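Acetylene hydratase (Pelobacter acetylenicus, PDB 2E7Z) catalyses the hydration of acetylene to acetaldehyde, using a tungsten ion held by two molybdopterin guanine dinucleotides together with a [4Fe-4S] cluster. Local coordinates at residues Val332-Ile337 and Asn518-Pro523; Met339-Pro344 and Val378-Asn383. One frame throughout, in Å; residues are numbered along the deposited sequence.

Interaction 1 (Val332-Ile337 and Asn518-Pro523); sequences VPISKI and NYRISP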
loop_
_atom_site.group_PDB
_atom_site.type_symbol
_atom_site.label_atom_id
_atom_site.label_comp_id
_atom_site.label_asym_id
_atom_site.label_seq_id
_atom_site.Cartn_x
_atom_site.Cartn_y
_atom_site.Cartn_z
ATOM N N VAL A 332 4.889 -23.542 -0.630
ATOM C CA VAL A 332 3.484 -23.719 -0.262
ATOM C C VAL A 332 2.810 -22.357 -0.316
ATOM O O VAL A 332 3.252 -21.432 0.340
ATOM C CB VAL A 332 3.327 -24.318 1.143
ATOM C CG1 VAL A 332 1.857 -24.441 1.504
ATOM C CG2 VAL A 332 4.018 -25.684 1.206
ATOM N N PRO A 333 1.762 -22.195 -1.138
ATOM C CA PRO A 333 1.147 -20.846 -1.246
ATOM C C PRO A 333 0.657 -20.286 0.095
ATOM O O PRO A 333 0.006 -20.983 0.890
ATOM C CB PRO A 333 -0.016 -21.051 -2.247
ATOM C CG PRO A 333 0.452 -22.214 -3.054
ATOM C CD PRO A 333 1.115 -23.151 -2.045
ATOM N N ILE A 334 0.943 -19.010 0.307
ATOM C CA ILE A 334 0.383 -18.305 1.463
ATOM C C ILE A 334 -1.151 -18.429 1.421
ATOM O O ILE A 334 -1.802 -18.612 2.451
ATOM C CB ILE A 334 0.818 -16.849 1.425
ATOM C CG1 ILE A 334 2.315 -16.747 1.794
ATOM C CG2 ILE A 334 -0.044 -15.968 2.330
ATOM C CD1 ILE A 334 2.929 -15.353 1.589
ATOM N N SER A 335 -1.728 -18.343 0.214
ATOM C CA SER A 335 -3.164 -18.433 0.073
ATOM C C SER A 335 -3.715 -19.719 0.646
ATOM O O SER A 335 -4.805 -19.704 1.210
ATOM C CB SER A 335 -3.570 -18.395 -1.412
ATOM O OG SER A 335 -3.159 -17.167 -2.007
ATOM N N LYS A 336 -2.975 -20.817 0.494
ATOM C CA LYS A 336 -3.447 -22.116 0.983
ATOM C C LYS A 336 -3.331 -22.185 2.507
ATOM O O LYS A 336 -4.215 -22.690 3.188
ATOM C CB LYS A 336 -2.658 -23.229 0.312
ATOM C CG LYS A 336 -2.797 -23.220 -1.208
ATOM C CD LYS A 336 -2.425 -24.562 -1.806
ATOM C CE LYS A 336 -3.250 -24.841 -3.052
ATOM N NZ LYS A 336 -4.704 -24.785 -2.763
ATOM N N ILE A 337 -2.233 -21.625 3.045
ATOM C CA ILE A 337 -2.027 -21.562 4.505
ATOM C C ILE A 337 -3.151 -20.737 5.152
ATOM O O ILE A 337 -3.612 -21.054 6.243
ATOM C CB ILE A 337 -0.592 -21.037 4.857
ATOM C CG1 ILE A 337 0.411 -22.076 4.361
ATOM C CG2 ILE A 337 -0.446 -20.806 6.370
ATOM C CD1 ILE A 337 1.859 -21.612 4.365
ATOM N N ASN A 518 10.157 -23.424 7.391
ATOM C CA ASN A 518 10.525 -24.680 6.752
ATOM C C ASN A 518 9.343 -25.292 6.041
ATOM O O ASN A 518 9.527 -25.954 5.018
ATOM C CB ASN A 518 11.133 -25.636 7.781
ATOM C CG ASN A 518 12.557 -25.286 8.098
ATOM O OD1 ASN A 518 13.257 -24.739 7.259
ATOM N ND2 ASN A 518 12.996 -25.604 9.312
ATOM N N TYR A 519 8.140 -25.058 6.557
ATOM C CA TYR A 519 6.933 -25.509 5.846
ATOM C C TYR A 519 6.712 -24.731 4.536
ATOM O O TYR A 519 6.453 -25.323 3.485
ATOM C CB TYR A 519 5.695 -25.412 6.752
ATOM C CG TYR A 519 4.421 -25.863 6.034
ATOM C CD1 TYR A 519 4.248 -27.180 5.614
ATOM C CD2 TYR A 519 3.401 -24.947 5.752
ATOM C CE1 TYR A 519 3.097 -27.558 4.929
ATOM C CE2 TYR A 519 2.241 -25.325 5.089
ATOM C CZ TYR A 519 2.102 -26.629 4.687
ATOM O OH TYR A 519 0.953 -26.993 4.010
ATOM N N ARG A 520 6.853 -23.402 4.593
ATOM C CA ARG A 520 6.723 -22.584 3.395
ATOM C C ARG A 520 7.650 -23.091 2.273
ATOM O O ARG A 520 7.237 -23.167 1.115
ATOM C CB ARG A 520 7.003 -21.122 3.772
ATOM C CG ARG A 520 7.066 -20.108 2.654
ATOM C CD ARG A 520 5.673 -19.752 2.092
ATOM N NE ARG A 520 5.800 -18.522 1.288
ATOM C CZ ARG A 520 5.210 -18.267 0.115
ATOM N NH1 ARG A 520 4.420 -19.148 -0.521
ATOM N NH2 ARG A 520 5.479 -17.113 -0.470
ATOM N N ILE A 521 8.901 -23.434 2.622
ATOM C CA ILE A 521 9.855 -23.908 1.617
ATOM C C ILE A 521 9.896 -25.418 1.437
ATOM O O ILE A 521 10.726 -25.922 0.673
ATOM C CB ILE A 521 11.287 -23.355 1.891
ATOM C CG1 ILE A 521 11.853 -23.954 3.187
ATOM C CG2 ILE A 521 11.247 -21.846 1.903
ATOM C CD1 ILE A 521 13.286 -23.521 3.535
ATOM N N SER A 522 8.992 -26.133 2.106
ATOM C CA SER A 522 9.065 -27.591 2.112
ATOM C C SER A 522 9.092 -28.249 0.717
ATOM O O SER A 522 9.780 -29.257 0.556
ATOM C CB SER A 522 7.992 -28.179 3.034
ATOM O OG SER A 522 6.698 -27.804 2.614
ATOM N N PRO A 523 8.389 -27.698 -0.307
ATOM C CA PRO A 523 8.440 -28.405 -1.608
ATOM C C PRO A 523 9.850 -28.445 -2.224
ATOM O O PRO A 523 10.105 -29.287 -3.086
ATOM C CB PRO A 523 7.471 -27.605 -2.474
ATOM C CG PRO A 523 6.581 -26.894 -1.504
ATOM C CD PRO A 523 7.501 -26.526 -0.373
#

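Interaction 2 (Met339-Pro344 and Val378-Asn383); sequences MHEALP and VKYFHN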
loop_
_atom_site.group_PDB
_atom_site.type_symbol
_atom_site.label_atom_id
_atom_site.label_comp_id
_atom_site.label_asym_id
_atom_site.label_seq_id
_atom_site.Cartn_x
_atom_site.Cartn_y
_atom_site.Cartn_z
ATOM N N MET A 339 -6.314 -20.625 4.471
ATOM C CA MET A 339 -7.547 -21.422 4.693
ATOM C C MET A 339 -8.782 -20.567 4.568
ATOM O O MET A 339 -9.704 -20.674 5.385
ATOM C CB MET A 339 -7.504 -22.080 6.071
ATOM C CG MET A 339 -6.550 -23.225 6.117
ATOM S SD MET A 339 -6.515 -24.062 7.733
ATOM C CE MET A 339 -8.250 -24.486 7.998
ATOM N N HIS A 340 -8.840 -19.756 3.506
ATOM C CA HIS A 340 -10.085 -19.047 3.177
ATOM C C HIS A 340 -11.292 -19.956 2.975
ATOM O O HIS A 340 -12.408 -19.560 3.276
ATOM C CB HIS A 340 -9.886 -18.186 1.936
ATOM C CG HIS A 340 -8.845 -17.132 2.127
ATOM N ND1 HIS A 340 -9.041 -16.026 2.927
ATOM C CD2 HIS A 340 -7.587 -17.031 1.632
ATOM C CE1 HIS A 340 -7.943 -15.282 2.915
ATOM N NE2 HIS A 340 -7.048 -15.860 2.127
ATOM N N GLU A 341 -11.055 -21.170 2.521
ATOM C CA GLU A 341 -12.224 -22.019 2.312
ATOM C C GLU A 341 -12.889 -22.385 3.630
ATOM O O GLU A 341 -14.116 -22.575 3.642
ATOM C CB GLU A 341 -11.938 -23.238 1.432
ATOM C CG GLU A 341 -13.195 -24.013 1.077
ATOM C CD GLU A 341 -14.079 -23.297 0.074
ATOM O OE1 GLU A 341 -13.618 -23.066 -1.054
ATOM O OE2 GLU A 341 -15.256 -23.016 0.393
ATOM N N ALA A 342 -12.139 -22.415 4.728
ATOM C CA ALA A 342 -12.678 -22.732 6.028
ATOM C C ALA A 342 -13.649 -21.708 6.582
ATOM O O ALA A 342 -14.464 -22.061 7.425
ATOM C CB ALA A 342 -11.579 -22.984 7.034
ATOM N N LEU A 343 -13.529 -20.446 6.166
ATOM C CA LEU A 343 -14.444 -19.421 6.665
ATOM C C LEU A 343 -15.828 -19.636 6.042
ATOM O O LEU A 343 -15.960 -19.640 4.813
ATOM C CB LEU A 343 -13.961 -18.051 6.274
ATOM C CG LEU A 343 -14.746 -16.843 6.782
ATOM C CD1 LEU A 343 -14.705 -16.769 8.302
ATOM C CD2 LEU A 343 -14.178 -15.593 6.175
ATOM N N PRO A 344 -16.867 -19.859 6.876
ATOM C CA PRO A 344 -18.189 -20.138 6.292
ATOM C C PRO A 344 -18.709 -19.027 5.398
ATOM O O PRO A 344 -18.444 -17.848 5.664
ATOM C CB PRO A 344 -19.082 -20.264 7.542
ATOM C CG PRO A 344 -18.172 -20.758 8.594
ATOM C CD PRO A 344 -16.905 -19.945 8.346
ATOM N N VAL A 378 -5.363 -22.322 -7.015
ATOM C CA VAL A 378 -5.707 -21.713 -5.734
ATOM C C VAL A 378 -7.017 -20.977 -5.938
ATOM O O VAL A 378 -7.062 -19.986 -6.660
ATOM C CB VAL A 378 -4.597 -20.737 -5.253
ATOM C CG1 VAL A 378 -5.058 -19.967 -4.067
ATOM C CG2 VAL A 378 -3.345 -21.520 -4.890
ATOM N N LYS A 379 -8.077 -21.469 -5.305
ATOM C CA LYS A 379 -9.409 -20.891 -5.452
ATOM C C LYS A 379 -9.455 -19.471 -4.909
ATOM O O LYS A 379 -10.018 -18.572 -5.538
ATOM C CB LYS A 379 -10.442 -21.741 -4.729
ATOM C CG LYS A 379 -11.837 -21.142 -4.769
ATOM C CD LYS A 379 -12.846 -22.105 -4.192
ATOM C CE LYS A 379 -14.179 -21.432 -4.034
ATOM N NZ LYS A 379 -15.156 -22.380 -3.455
ATOM N N TYR A 380 -8.872 -19.275 -3.725
ATOM C CA TYR A 380 -8.804 -17.966 -3.094
ATOM C C TYR A 380 -7.369 -17.453 -3.206
ATOM O O TYR A 380 -6.556 -17.669 -2.312
ATOM C CB TYR A 380 -9.225 -18.044 -1.617
ATOM C CG TYR A 380 -10.674 -18.412 -1.446
ATOM C CD1 TYR A 380 -11.671 -17.449 -1.571
ATOM C CD2 TYR A 380 -11.051 -19.733 -1.180
ATOM C CE1 TYR A 380 -12.990 -17.760 -1.387
ATOM C CE2 TYR A 380 -12.397 -20.069 -1.025
ATOM C CZ TYR A 380 -13.355 -19.066 -1.136
ATOM O OH TYR A 380 -14.685 -19.312 -0.956
ATOM N N PHE A 381 -7.059 -16.768 -4.300
ATOM C CA PHE A 381 -5.713 -16.335 -4.620
ATOM C C PHE A 381 -5.578 -15.006 -3.920
ATOM O O PHE A 381 -6.141 -14.006 -4.331
ATOM C CB PHE A 381 -5.585 -16.220 -6.146
ATOM C CG PHE A 381 -4.303 -15.610 -6.642
ATOM C CD1 PHE A 381 -3.125 -15.631 -5.910
ATOM C CD2 PHE A 381 -4.270 -15.046 -7.925
ATOM C CE1 PHE A 381 -1.963 -15.058 -6.424
ATOM C CE2 PHE A 381 -3.106 -14.490 -8.450
ATOM C CZ PHE A 381 -1.944 -14.503 -7.701
ATOM N N HIS A 382 -4.831 -15.012 -2.813
ATOM C CA HIS A 382 -4.609 -13.811 -1.996
ATOM C C HIS A 382 -3.502 -13.030 -2.687
ATOM O O HIS A 382 -2.348 -13.071 -2.269
ATOM C CB HIS A 382 -4.208 -14.209 -0.580
ATOM C CG HIS A 382 -4.083 -13.051 0.348
ATOM N ND1 HIS A 382 -2.882 -12.411 0.565
ATOM C CD2 HIS A 382 -5.003 -12.423 1.119
ATOM C CE1 HIS A 382 -3.066 -11.453 1.464
ATOM N NE2 HIS A 382 -4.345 -11.429 1.803
ATOM N N ASN A 383 -3.865 -12.323 -3.755
ATOM C CA ASN A 383 -2.879 -11.619 -4.568
ATOM C C ASN A 383 -2.535 -10.264 -3.963
ATOM O O ASN A 383 -3.338 -9.316 -4.005
ATOM C CB ASN A 383 -3.472 -11.517 -5.973
ATOM C CG ASN A 383 -2.477 -11.057 -7.062
ATOM O OD1 ASN A 383 -2.927 -10.671 -8.138
ATOM N ND2 ASN A 383 -1.171 -11.100 -6.813
#

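Interaction 1 (Val332-Ile337 and Asn518-Pro523)
Val332 stands across the phenol of Tyr519 at about a right angle, its CG2 lying over one ring face 4.2 Å from the ring centroid, a CH-pi contact offset toward the rim. With CG1 anti to the backbone N (chi1 178°), the valine sets this second methyl against the CE2 side of the same ring, 3.7 Å from Tyr519 CE2. Ile337 meets the tyrosine differently: its CG1 comes in at the ring edge, in plane, and the two side chains slide past each other in opposite directions. Here the N-terminal approach to helix 334-337, with Pro333 as N-cap residue, is joined to the last turn of helix 513-520 by a reciprocal pair of bonds. Val332 N donates to Arg520 O at 2.9 Å, and Arg520 NH1 returns a bond of 2.7 Å to Val332 O. The oxygen lies near the guanidinium plane, whereas NH1 sits 46° out of the carbonyl plane. The bend of the arginine chain at chi2 puts Arg520 CD 3.4 Å from Val332 O. Ile334 CG1 rests over the centre of one guanidinium face, 3.7 Å from Arg520 CZ. Glu470, which accepts from Ile334 N, also forms a long, weak ion pair with Arg520 NH1.

Interaction 2 (Met339-Pro344 and Val378-Asn383)
His340, in the 3-10 segment 340-342, faces Tyr380 of an irregular loop across 6.5 Å between their CA atoms, and the inverse gamma turn centred on His382 follows directly. The imidazole and phenol form neither a stack nor an edge-to-face pair, their planes inclined at 45°. The close approach is made instead by His340 CB, which lies over a face of the tyrosine ring, 3.5 Å from Tyr380 CG, in a CH-pi contact. A chi1 of -62° sets His340 CG anti to the carbonyl carbon, 3.9 Å from Tyr380 CB. Further out, His340 NE2 comes within 4.1 Å of His382 CD2. The imidazole is held at both nitrogens, by Gln338 OE1 at NE2 and by the hydroxyl of Tyr362 at ND1. On the opposite face of the phenol lies Lys379 CG, offset toward the rim. Glu341, in the conformer described, one of two for this exposed residue, reaches the ring edge, OE1 standing 3.2 Å from Tyr380 CE2, with the carboxylate turned 59° from the ring plane. Its chain bends at chi2, while that of Lys379 is extended beyond CG; Lys379 NZ and Glu341 OE1 form a salt bridge of 2.9 Å on the syn lone pair. An alanine in place of Tyr380 would probably leave a gap where the ring met His340 CB and take away the edge beside Glu341 OE1. The loops before helix 345-350 and after helix 369-376 thus meet around this phenol, and in that conformer the opposite charges of Glu341 and Lys379 probably offset each other at its edge.

In the fold
Ser335 joins the two contacts, whose centres are 14 Å apart. Part of 332-337 in interaction 1, it places OG 2.8 Å from His382 N of interaction 2, a probable hydrogen bond. Ser335 CB packs 3.2 Å from Tyr380 O. It also lies 3.4 Å from Val378 CG1. Along the sequence, both segments of interaction 2 fall between those of interaction 1, and helix 334-337 leads almost directly into 339-344. Glu470 ties in both as well, bonding Ser335 OG through its carboxylate and Asn383 ND2 through its backbone oxygen. The side chains of Ile334 and His382 each lie about 7 Å from that of cofactor-binding Glu109, and the side chain of His382 is about 14 Å from a bound molybdopterin guanine dinucleotide.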